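Local coordinates for flagellar basal body rod modification protein (Helicobacter pylori 26695, PDB 4ZZF), which is probably required for formation of the flagellar hook, where it may serve as a scaffolding protein, at residues F27-D32 against I90-N95. Residues are numbered along the deposited sequence; the frame is centred on the assembly and turned at random.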
loop_
_atom_site.group_PDB
_atom_site.type_symbol
_atom_site.label_atom_id
_atom_site.label_comp_id
_atom_site.label_asym_id
_atom_site.label_seq_id
_atom_site.Cartn_x
_atom_site.Cartn_y
_atom_site.Cartn_z
ATOM N N PHE A 27 -7.629 20.025 22.012
ATOM C CA PHE A 27 -7.193 18.657 21.741
ATOM C C PHE A 27 -8.158 17.973 20.777
ATOM O O PHE A 27 -9.291 18.414 20.577
ATOM C CB PHE A 27 -7.067 17.851 23.042
ATOM C CG PHE A 27 -8.388 17.533 23.687
ATOM C CD1 PHE A 27 -8.964 18.414 24.587
ATOM C CD2 PHE A 27 -9.063 16.358 23.384
ATOM C CE1 PHE A 27 -10.184 18.123 25.173
ATOM C CE2 PHE A 27 -10.278 16.066 23.971
ATOM C CZ PHE A 27 -10.841 16.941 24.860
ATOM N N SER A 28 -7.699 16.879 20.190
ATOM C CA SER A 28 -8.452 16.178 19.167
ATOM C C SER A 28 -8.592 14.677 19.501
ATOM O O SER A 28 -7.675 14.052 20.056
ATOM C CB SER A 28 -7.771 16.403 17.814
ATOM O OG SER A 28 -7.961 15.316 16.937
ATOM N N LEU A 29 -9.770 14.128 19.208
ATOM C CA LEU A 29 -10.052 12.710 19.398
ATOM C C LEU A 29 -10.556 12.098 18.101
ATOM O O LEU A 29 -11.337 12.719 17.367
ATOM C CB LEU A 29 -11.094 12.496 20.498
ATOM C CG LEU A 29 -10.629 12.785 21.916
ATOM C CD1 LEU A 29 -11.786 12.569 22.896
ATOM C CD2 LEU A 29 -9.481 11.889 22.250
ATOM N N PHE A 30 -10.137 10.872 17.818
ATOM C CA PHE A 30 -10.570 10.221 16.594
ATOM C C PHE A 30 -11.668 9.204 16.877
ATOM O O PHE A 30 -11.466 8.278 17.674
ATOM C CB PHE A 30 -9.384 9.552 15.903
ATOM C CG PHE A 30 -9.738 8.853 14.624
ATOM C CD1 PHE A 30 -9.753 9.542 13.427
ATOM C CD2 PHE A 30 -10.055 7.493 14.619
ATOM C CE1 PHE A 30 -10.074 8.887 12.243
ATOM C CE2 PHE A 30 -10.376 6.843 13.446
ATOM C CZ PHE A 30 -10.382 7.544 12.253
ATOM N N PHE A 31 -12.820 9.373 16.220
ATOM C CA PHE A 31 -13.921 8.424 16.362
ATOM C C PHE A 31 -14.049 7.539 15.119
ATOM O O PHE A 31 -14.358 8.013 14.025
ATOM C CB PHE A 31 -15.227 9.171 16.673
ATOM C CG PHE A 31 -15.191 9.881 18.001
ATOM C CD1 PHE A 31 -14.623 11.152 18.111
ATOM C CD2 PHE A 31 -15.656 9.253 19.150
ATOM C CE1 PHE A 31 -14.554 11.802 19.334
ATOM C CE2 PHE A 31 -15.594 9.892 20.380
ATOM C CZ PHE A 31 -15.034 11.176 20.477
ATOM N N ASP A 32 -13.789 6.250 15.315
ATOM C CA ASP A 32 -13.785 5.254 14.244
ATOM C C ASP A 32 -15.152 5.047 13.593
ATOM O O ASP A 32 -15.239 4.628 12.443
ATOM C CB ASP A 32 -13.272 3.929 14.806
ATOM C CG ASP A 32 -11.953 4.101 15.550
ATOM O OD1 ASP A 32 -11.962 4.651 16.677
ATOM O OD2 ASP A 32 -10.906 3.720 14.995
ATOM N N ILE A 90 -6.387 11.978 28.238
ATOM C CA ILE A 90 -7.729 12.195 27.725
ATOM C C ILE A 90 -8.196 10.974 26.933
ATOM O O ILE A 90 -7.501 10.515 26.014
ATOM C CB ILE A 90 -7.796 13.450 26.843
ATOM C CG1 ILE A 90 -7.336 14.674 27.643
ATOM C CG2 ILE A 90 -9.208 13.650 26.322
ATOM C CD1 ILE A 90 -7.331 15.959 26.857
ATOM N N LYS A 91 -9.345 10.430 27.339
ATOM C CA LYS A 91 -9.963 9.253 26.723
ATOM C C LYS A 91 -11.432 9.542 26.472
ATOM O O LYS A 91 -11.959 10.557 26.932
ATOM C CB LYS A 91 -9.861 8.015 27.608
ATOM C CG LYS A 91 -8.528 7.802 28.253
ATOM C CD LYS A 91 -8.455 6.444 28.935
ATOM C CE LYS A 91 -9.518 6.275 30.000
ATOM N NZ LYS A 91 -9.155 5.110 30.876
ATOM N N ALA A 92 -12.102 8.639 25.766
ATOM C CA ALA A 92 -13.527 8.785 25.524
ATOM C C ALA A 92 -14.193 7.424 25.382
ATOM O O ALA A 92 -13.560 6.436 25.018
ATOM C CB ALA A 92 -13.785 9.634 24.278
ATOM N N GLU A 93 -15.484 7.397 25.667
ATOM C CA GLU A 93 -16.298 6.210 25.483
ATOM C C GLU A 93 -17.524 6.623 24.712
ATOM O O GLU A 93 -18.076 7.686 24.977
ATOM C CB GLU A 93 -16.685 5.599 26.825
ATOM C CG GLU A 93 -15.536 4.903 27.520
ATOM C CD GLU A 93 -16.022 3.981 28.607
ATOM O OE1 GLU A 93 -16.858 4.441 29.422
ATOM O OE2 GLU A 93 -15.609 2.795 28.618
ATOM N N TYR A 94 -17.961 5.785 23.775
ATOM C CA TYR A 94 -19.133 6.114 22.973
ATOM C C TYR A 94 -19.694 4.852 22.321
ATOM O O TYR A 94 -18.992 3.839 22.216
ATOM C CB TYR A 94 -18.783 7.166 21.915
ATOM C CG TYR A 94 -17.864 6.633 20.836
ATOM C CD1 TYR A 94 -16.541 6.304 21.117
ATOM C CD2 TYR A 94 -18.322 6.441 19.540
ATOM C CE1 TYR A 94 -15.699 5.803 20.134
ATOM C CE2 TYR A 94 -17.481 5.947 18.548
ATOM C CZ TYR A 94 -16.179 5.624 18.851
ATOM O OH TYR A 94 -15.346 5.117 17.873
ATOM N N ASN A 95 -20.973 4.917 21.942
ATOM C CA ASN A 95 -21.672 3.826 21.258
ATOM C C ASN A 95 -21.684 2.530 22.042
ATOM O O ASN A 95 -21.062 1.561 21.648
ATOM C CB ASN A 95 -21.058 3.595 19.876
ATOM C CG ASN A 95 -21.307 4.757 18.940
ATOM O OD1 ASN A 95 -21.825 5.786 19.364
ATOM N ND2 ASN A 95 -20.948 4.604 17.670
HETATM O O HOH W 1 -13.244 3.616 18.679
#
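F27, L29 and F31 of strand 25-31 face I90, A92 and Y94 of strand 86-94. The two strands belong to different sheets, and the axes of 27-31 and 90-94 come within 8.6 Å and lie at 35°.

L29 lies opposite A92 and F31 opposite Y94. The I90 side chain meets F27 tip to tip. I90 CD1 sits over the centre of the F27 ring in a CH-pi contact, 3.7 Å from the centroid, while I90 CG2 touches F27 CE2 at 3.5 Å. L29 CD1 rests on A92 CB at 3.8 Å. I44 and I108 also pack on F27 and I90.

F31 and Y94 form a T-shaped pair with ring planes at 81°. The edge of F31 points at the face of Y94, with F31 CD2 above the ring centre. Y94 CG, set between its backbone N and carbonyl carbon (chi1 69°), comes to 3.8 Å from F31 CD2.

Polar contacts gather at Y94 OH. D32 N gives Y94 OH a weak, bent hydrogen bond of 3.2 Å. A water takes a hydrogen bond from Y94 OH and donates one to D32 OD1 at 2.6 Å. D32 OD2 makes a salt bridge with R110.

Dispersion and ring contacts thus carry the buried join between two sheets of the Ig-like domain, while the tyrosine hydroxyl is tied to 27-32 mainly through the water.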